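Local coordinates for oligopeptide-binding protein oppA (Lactococcus lactis, PDB 3DRF), which binds oligopeptides as the receptor of the OppABCDF ABC transporter, which takes up peptides longer than three residues, at residues Thr221-Pro226 / Pro241-Glu246; Arg333-Tyr338 / Asp382-Leu387. All coordinates share one frame; numbering follows the deposited sequence.

Interaction 1 of 2, residues Thr221-Pro226 / Pro241-Glu246; sequences TGPFKP and PYYWGE
P223 and Y243 meet beside a beta hairpin of this venus fly-trap receptor. The hairpin is formed by strands 224-230 and 234-239. Residues 221-223 lead into it, and 241-246 belong to the loop that leaves it. No direct hydrogen bond joins the two segments, so packing and one water carry the contact.

The side chains of P223 and Y243 lie side by side and point the same way. Y243 has CG anti to the backbone N (chi1 -178°), which lays its ring against 221-223. P223 CB sits over the face, 4.1 Å from the centroid of the Y243 ring and 15° off the normal, a CH-pi contact. P223 CA comes within 3.7 Å of Y243 CG on the same face. G245 N lies over the opposite face, toward the rim and 3.3 Å above the plane of the Y243 ring. An alanine in place of Y243 would probably leave P223 without its aromatic partner and open a gap between the hairpin entry and the loop.

The extended K225 chain brings CE to P241 CD. P223 also touches W565 and S566 of helix 564-567. At the ring edge, T221 O lies 3.5 Å from Y243 CD1. Y243 CE1 in turn lies over a face of the W244 indole. A water in the indole plane donates to T221 O at 3.0 Å and accepts from W244 NE1 at 2.9 Å.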
loop_
_atom_site.group_PDB
_atom_site.type_symbol
_atom_site.label_atom_id
_atom_site.label_comp_id
_atom_site.label_asym_id
_atom_site.label_seq_id
_atom_site.Cartn_x
_atom_site.Cartn_y
_atom_site.Cartn_z
ATOM N N THR A 221 -21.198 -3.346 -1.810
ATOM C CA THR A 221 -21.620 -4.764 -1.821
ATOM C C THR A 221 -21.486 -5.477 -0.433
ATOM O O THR A 221 -21.862 -6.576 -0.302
ATOM C CB THR A 221 -20.775 -5.602 -2.846
ATOM O OG1 THR A 221 -19.402 -5.692 -2.419
ATOM C CG2 THR A 221 -20.872 -5.018 -4.274
ATOM N N GLY A 222 -20.941 -4.797 0.553
ATOM C CA GLY A 222 -20.598 -5.418 1.820
ATOM C C GLY A 222 -21.771 -5.527 2.817
ATOM O O GLY A 222 -22.874 -5.191 2.528
ATOM N N PRO A 223 -21.463 -5.992 4.029
ATOM C CA PRO A 223 -22.548 -6.237 5.027
ATOM C C PRO A 223 -23.196 -4.938 5.513
ATOM O O PRO A 223 -24.345 -4.987 5.927
ATOM C CB PRO A 223 -21.840 -7.015 6.174
ATOM C CG PRO A 223 -20.338 -6.793 5.933
ATOM C CD PRO A 223 -20.156 -6.555 4.432
ATOM N N PHE A 224 -22.510 -3.823 5.430
ATOM C CA PHE A 224 -23.046 -2.503 5.758
ATOM C C PHE A 224 -22.940 -1.599 4.521
ATOM O O PHE A 224 -22.153 -1.814 3.650
ATOM C CB PHE A 224 -22.262 -1.830 6.921
ATOM C CG PHE A 224 -22.408 -2.552 8.266
ATOM C CD1 PHE A 224 -23.325 -2.110 9.198
ATOM C CD2 PHE A 224 -21.668 -3.678 8.550
ATOM C CE1 PHE A 224 -23.508 -2.783 10.392
ATOM C CE2 PHE A 224 -21.820 -4.382 9.758
ATOM C CZ PHE A 224 -22.745 -3.916 10.690
ATOM N N LYS A 225 -23.788 -0.625 4.468
ATOM C CA LYS A 225 -23.713 0.457 3.485
ATOM C C LYS A 225 -23.510 1.780 4.187
ATOM O O LYS A 225 -23.965 1.971 5.293
ATOM C CB LYS A 225 -24.980 0.479 2.630
ATOM C CG LYS A 225 -26.253 0.759 3.405
ATOM C CD LYS A 225 -27.504 0.773 2.487
ATOM C CE LYS A 225 -28.732 1.199 3.319
ATOM N NZ LYS A 225 -29.928 1.360 2.447
ATOM N N PRO A 226 -22.821 2.706 3.532
ATOM C CA PRO A 226 -22.578 4.030 4.101
ATOM C C PRO A 226 -23.807 4.918 3.891
ATOM O O PRO A 226 -24.031 5.424 2.838
ATOM C CB PRO A 226 -21.372 4.539 3.266
ATOM C CG PRO A 226 -21.495 3.893 1.912
ATOM C CD PRO A 226 -22.125 2.518 2.211
ATOM N N PRO A 241 -29.334 -4.359 3.377
ATOM C CA PRO A 241 -30.345 -5.424 3.349
ATOM C C PRO A 241 -30.232 -6.400 2.187
ATOM O O PRO A 241 -30.773 -7.463 2.188
ATOM C CB PRO A 241 -31.697 -4.646 3.264
ATOM C CG PRO A 241 -31.357 -3.429 2.649
ATOM C CD PRO A 241 -29.954 -3.043 3.144
ATOM N N TYR A 242 -29.473 -5.991 1.186
ATOM C CA TYR A 242 -29.235 -6.843 -0.011
ATOM C C TYR A 242 -28.018 -7.764 0.094
ATOM O O TYR A 242 -27.789 -8.534 -0.783
ATOM C CB TYR A 242 -29.134 -5.954 -1.267
ATOM C CG TYR A 242 -30.400 -5.127 -1.530
ATOM C CD1 TYR A 242 -31.574 -5.730 -1.994
ATOM C CD2 TYR A 242 -30.401 -3.748 -1.337
ATOM C CE1 TYR A 242 -32.711 -5.001 -2.192
ATOM C CE2 TYR A 242 -31.540 -3.010 -1.590
ATOM C CZ TYR A 242 -32.663 -3.668 -2.028
ATOM O OH TYR A 242 -33.807 -2.965 -2.292
ATOM N N TYR A 243 -27.294 -7.677 1.176
ATOM C CA TYR A 243 -26.068 -8.508 1.343
ATOM C C TYR A 243 -26.448 -9.972 1.343
ATOM O O TYR A 243 -27.370 -10.367 1.966
ATOM C CB TYR A 243 -25.411 -8.162 2.699
ATOM C CG TYR A 243 -24.109 -8.910 2.973
ATOM C CD1 TYR A 243 -23.001 -8.807 2.096
ATOM C CD2 TYR A 243 -23.987 -9.719 4.100
ATOM C CE1 TYR A 243 -21.844 -9.511 2.340
ATOM C CE2 TYR A 243 -22.812 -10.437 4.339
ATOM C CZ TYR A 243 -21.766 -10.323 3.459
ATOM O OH TYR A 243 -20.600 -11.038 3.715
ATOM N N TRP A 244 -25.665 -10.770 0.646
ATOM C CA TRP A 244 -25.942 -12.188 0.411
ATOM C C TRP A 244 -25.611 -13.072 1.611
ATOM O O TRP A 244 -26.036 -14.152 1.700
ATOM C CB TRP A 244 -25.137 -12.653 -0.841
ATOM C CG TRP A 244 -23.618 -12.423 -0.675
ATOM C CD1 TRP A 244 -22.944 -11.335 -1.041
ATOM C CD2 TRP A 244 -22.685 -13.262 0.034
ATOM N NE1 TRP A 244 -21.648 -11.429 -0.645
ATOM C CE2 TRP A 244 -21.462 -12.602 0.033
ATOM C CE3 TRP A 244 -22.775 -14.525 0.655
ATOM C CZ2 TRP A 244 -20.324 -13.139 0.609
ATOM C CZ3 TRP A 244 -21.646 -15.044 1.266
ATOM C CH2 TRP A 244 -20.436 -14.355 1.236
ATOM N N GLY A 245 -24.779 -12.568 2.484
ATOM C CA GLY A 245 -24.123 -13.379 3.486
ATOM C C GLY A 245 -24.719 -13.257 4.850
ATOM O O GLY A 245 -25.853 -13.013 5.020
ATOM N N GLU A 246 -23.874 -13.503 5.825
ATOM C CA GLU A 246 -24.300 -13.503 7.213
ATOM C C GLU A 246 -24.754 -12.077 7.571
ATOM O O GLU A 246 -24.038 -11.160 7.395
ATOM C CB GLU A 246 -23.121 -13.945 8.105
ATOM C CG GLU A 246 -22.672 -15.387 7.869
ATOM C CD GLU A 246 -23.731 -16.392 8.275
ATOM O OE1 GLU A 246 -24.233 -16.240 9.393
ATOM O OE2 GLU A 246 -24.049 -17.290 7.467
HETATM O O HOH W 1 -20.152 -8.920 -0.846
#

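Interaction 2 of 2, residues Arg333-Tyr338 / Asp382-Leu387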
loop_
_atom_site.group_PDB
_atom_site.type_symbol
_atom_site.label_atom_id
_atom_site.label_comp_id
_atom_site.label_asym_id
_atom_site.label_seq_id
_atom_site.Cartn_x
_atom_site.Cartn_y
_atom_site.Cartn_z
ATOM N N ARG A 333 24.325 6.879 -2.221
ATOM C CA ARG A 333 23.068 6.178 -1.803
ATOM C C ARG A 333 23.324 5.216 -0.645
ATOM O O ARG A 333 22.637 5.194 0.291
ATOM C CB ARG A 333 22.435 5.383 -3.001
ATOM C CG ARG A 333 21.982 6.369 -4.133
ATOM C CD ARG A 333 21.067 5.694 -5.196
ATOM N NE ARG A 333 21.657 4.457 -5.770
ATOM C CZ ARG A 333 22.393 4.417 -6.876
ATOM N NH1 ARG A 333 22.710 5.523 -7.524
ATOM N NH2 ARG A 333 22.865 3.266 -7.341
ATOM N N GLN A 334 24.390 4.432 -0.778
ATOM C CA GLN A 334 24.750 3.462 0.251
ATOM C C GLN A 334 25.179 4.160 1.556
ATOM O O GLN A 334 24.744 3.800 2.615
ATOM C CB GLN A 334 25.899 2.562 -0.254
ATOM C CG GLN A 334 25.466 1.563 -1.404
ATOM C CD GLN A 334 26.628 0.756 -1.908
ATOM O OE1 GLN A 334 27.730 1.021 -1.560
ATOM N NE2 GLN A 334 26.350 -0.264 -2.678
ATOM N N ALA A 335 25.988 5.215 1.409
ATOM C CA ALA A 335 26.530 5.942 2.582
ATOM C C ALA A 335 25.381 6.546 3.427
ATOM O O ALA A 335 25.368 6.467 4.606
ATOM C CB ALA A 335 27.576 7.050 2.144
ATOM N N ILE A 336 24.423 7.136 2.725
ATOM C CA ILE A 336 23.293 7.802 3.393
ATOM C C ILE A 336 22.448 6.745 4.167
ATOM O O ILE A 336 21.970 6.983 5.205
ATOM C CB ILE A 336 22.520 8.650 2.372
ATOM C CG1 ILE A 336 23.372 9.873 1.997
ATOM C CG2 ILE A 336 21.106 9.108 2.936
ATOM C CD1 ILE A 336 22.806 10.716 0.808
ATOM N N GLY A 337 22.352 5.539 3.597
ATOM C CA GLY A 337 21.729 4.396 4.291
ATOM C C GLY A 337 22.507 3.926 5.538
ATOM O O GLY A 337 21.962 3.776 6.556
ATOM N N TYR A 338 23.828 3.798 5.382
ATOM C CA TYR A 338 24.662 3.344 6.535
ATOM C C TYR A 338 24.714 4.353 7.691
ATOM O O TYR A 338 24.973 3.992 8.790
ATOM C CB TYR A 338 26.100 2.980 6.098
ATOM C CG TYR A 338 26.181 1.654 5.360
ATOM C CD1 TYR A 338 25.793 0.472 5.977
ATOM C CD2 TYR A 338 26.659 1.586 4.054
ATOM C CE1 TYR A 338 25.854 -0.771 5.307
ATOM C CE2 TYR A 338 26.735 0.356 3.379
ATOM C CZ TYR A 338 26.326 -0.806 4.024
ATOM O OH TYR A 338 26.407 -1.993 3.348
ATOM N N ASP A 382 31.570 4.756 9.958
ATOM C CA ASP A 382 32.896 4.615 9.375
ATOM C C ASP A 382 32.815 4.160 7.904
ATOM O O ASP A 382 33.496 4.660 7.074
ATOM C CB ASP A 382 33.790 3.616 10.165
ATOM C CG ASP A 382 34.158 4.089 11.566
ATOM O OD1 ASP A 382 33.915 5.207 11.895
ATOM O OD2 ASP A 382 34.638 3.253 12.276
ATOM N N LYS A 383 31.966 3.171 7.633
ATOM C CA LYS A 383 31.775 2.709 6.238
ATOM C C LYS A 383 31.210 3.802 5.327
ATOM O O LYS A 383 31.628 3.961 4.254
ATOM C CB LYS A 383 30.879 1.453 6.208
ATOM C CG LYS A 383 30.671 0.880 4.809
ATOM C CD LYS A 383 30.039 -0.519 4.883
ATOM C CE LYS A 383 30.033 -1.113 3.501
ATOM N NZ LYS A 383 29.486 -2.488 3.398
ATOM N N ALA A 384 30.234 4.541 5.836
ATOM C CA ALA A 384 29.663 5.646 5.101
ATOM C C ALA A 384 30.706 6.680 4.712
ATOM O O ALA A 384 30.794 7.036 3.598
ATOM C CB ALA A 384 28.551 6.295 5.937
ATOM N N ASN A 385 31.494 7.131 5.686
ATOM C CA ASN A 385 32.583 8.089 5.407
ATOM C C ASN A 385 33.627 7.528 4.398
ATOM O O ASN A 385 34.044 8.233 3.538
ATOM C CB ASN A 385 33.243 8.554 6.748
ATOM C CG ASN A 385 32.425 9.643 7.477
ATOM O OD1 ASN A 385 32.086 10.617 6.941
ATOM N ND2 ASN A 385 32.204 9.420 8.744
ATOM N N LYS A 386 33.989 6.266 4.544
ATOM C CA LYS A 386 34.933 5.597 3.626
ATOM C C LYS A 386 34.374 5.605 2.189
ATOM O O LYS A 386 35.061 5.926 1.294
ATOM C CB LYS A 386 35.208 4.174 4.120
ATOM C CG LYS A 386 36.198 3.402 3.242
ATOM C CD LYS A 386 36.493 2.025 3.872
ATOM C CE LYS A 386 37.351 1.145 3.040
ATOM N NZ LYS A 386 36.551 0.428 2.198
ATOM N N LEU A 387 33.094 5.221 2.030
ATOM C CA LEU A 387 32.442 5.174 0.722
ATOM C C LEU A 387 32.493 6.529 0.037
ATOM O O LEU A 387 32.734 6.616 -1.119
ATOM C CB LEU A 387 30.975 4.709 0.859
ATOM C CG LEU A 387 30.822 3.205 1.114
ATOM C CD1 LEU A 387 29.423 2.918 1.605
ATOM C CD2 LEU A 387 31.007 2.389 -0.217
#
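Y338 and L387 have the most surface buried here, followed by A384. They join an antiparallel helix pair, 330-339 with 381-390. The axes of segments 333-338 and 382-387 approach to 8.1 Å and run at 160°. The small A335 and A384 are consistent with this close approach. They lie opposite each other in register, and A384 CB rests 3.5 Å from A335 O. A335 CB and A384 CB are 4.0 Å apart.

Y338 has CG beside the backbone N and anti to the carbonyl carbon (chi1 -75°), and one ring face is turned to K383. K383 approaches from the facing helix with an extended chain. K383 CD lies over that face, 3.9 Å from the centroid of the Y338 ring, in a CH-pi contact. The chain then passes toward the phenol end. K383 NZ donates a hydrogen bond to Y338 OH at 3.1 Å. The aliphatic part of the lysine and its ammonium group therefore both engage the same tyrosine, at the exposed rim of the contact.

L387 lies one helical turn from K383 and crosses Y338 at about a right angle. L387 CD1 is 3.9 Å from Y338 CD2 and also reaches Q334 CB. The other methyl, L387 CD2, lies 3.8 Å from Q334 OE1. The amide end of Q334 is held from outside the pair, since NE2 bonds to K532 O. L387 CB also packs on A335 CB. The leucine thus packs against Q334, A335 and Y338.

Around the pair, Y376 meets the Y338 ring with planes at about 45°, and I436 touches A384. N331 ND2 bonds to L387 O, adding a tie between the helices. The pair lies beside the large mixed sheet, where I336 of helix 330-339 packs on M305 and Y307 of strand 292-307.

How the interactions relate
From the N terminus, the chain first reaches interaction 1. It closes a short loop: the 14 residues between its segments include the hairpin turn and nine strand residues. Strand 224-230 is an outermost strand of the mixed five-stranded sheet that also holds strand 34-40. Interaction 2 opens only after interaction 1 has closed, so they run in series, without nesting or crossing. It closes a longer loop of 43 residues, pairing helix 381-390 with helix 330-339, which packs on strand 292-307 of the large mixed sheet. The centres of interactions 1 and 2 are 54 Å apart, on opposite sides of the chain's centre. The nearest atoms of interactions 1 and 2 are about 42 Å apart.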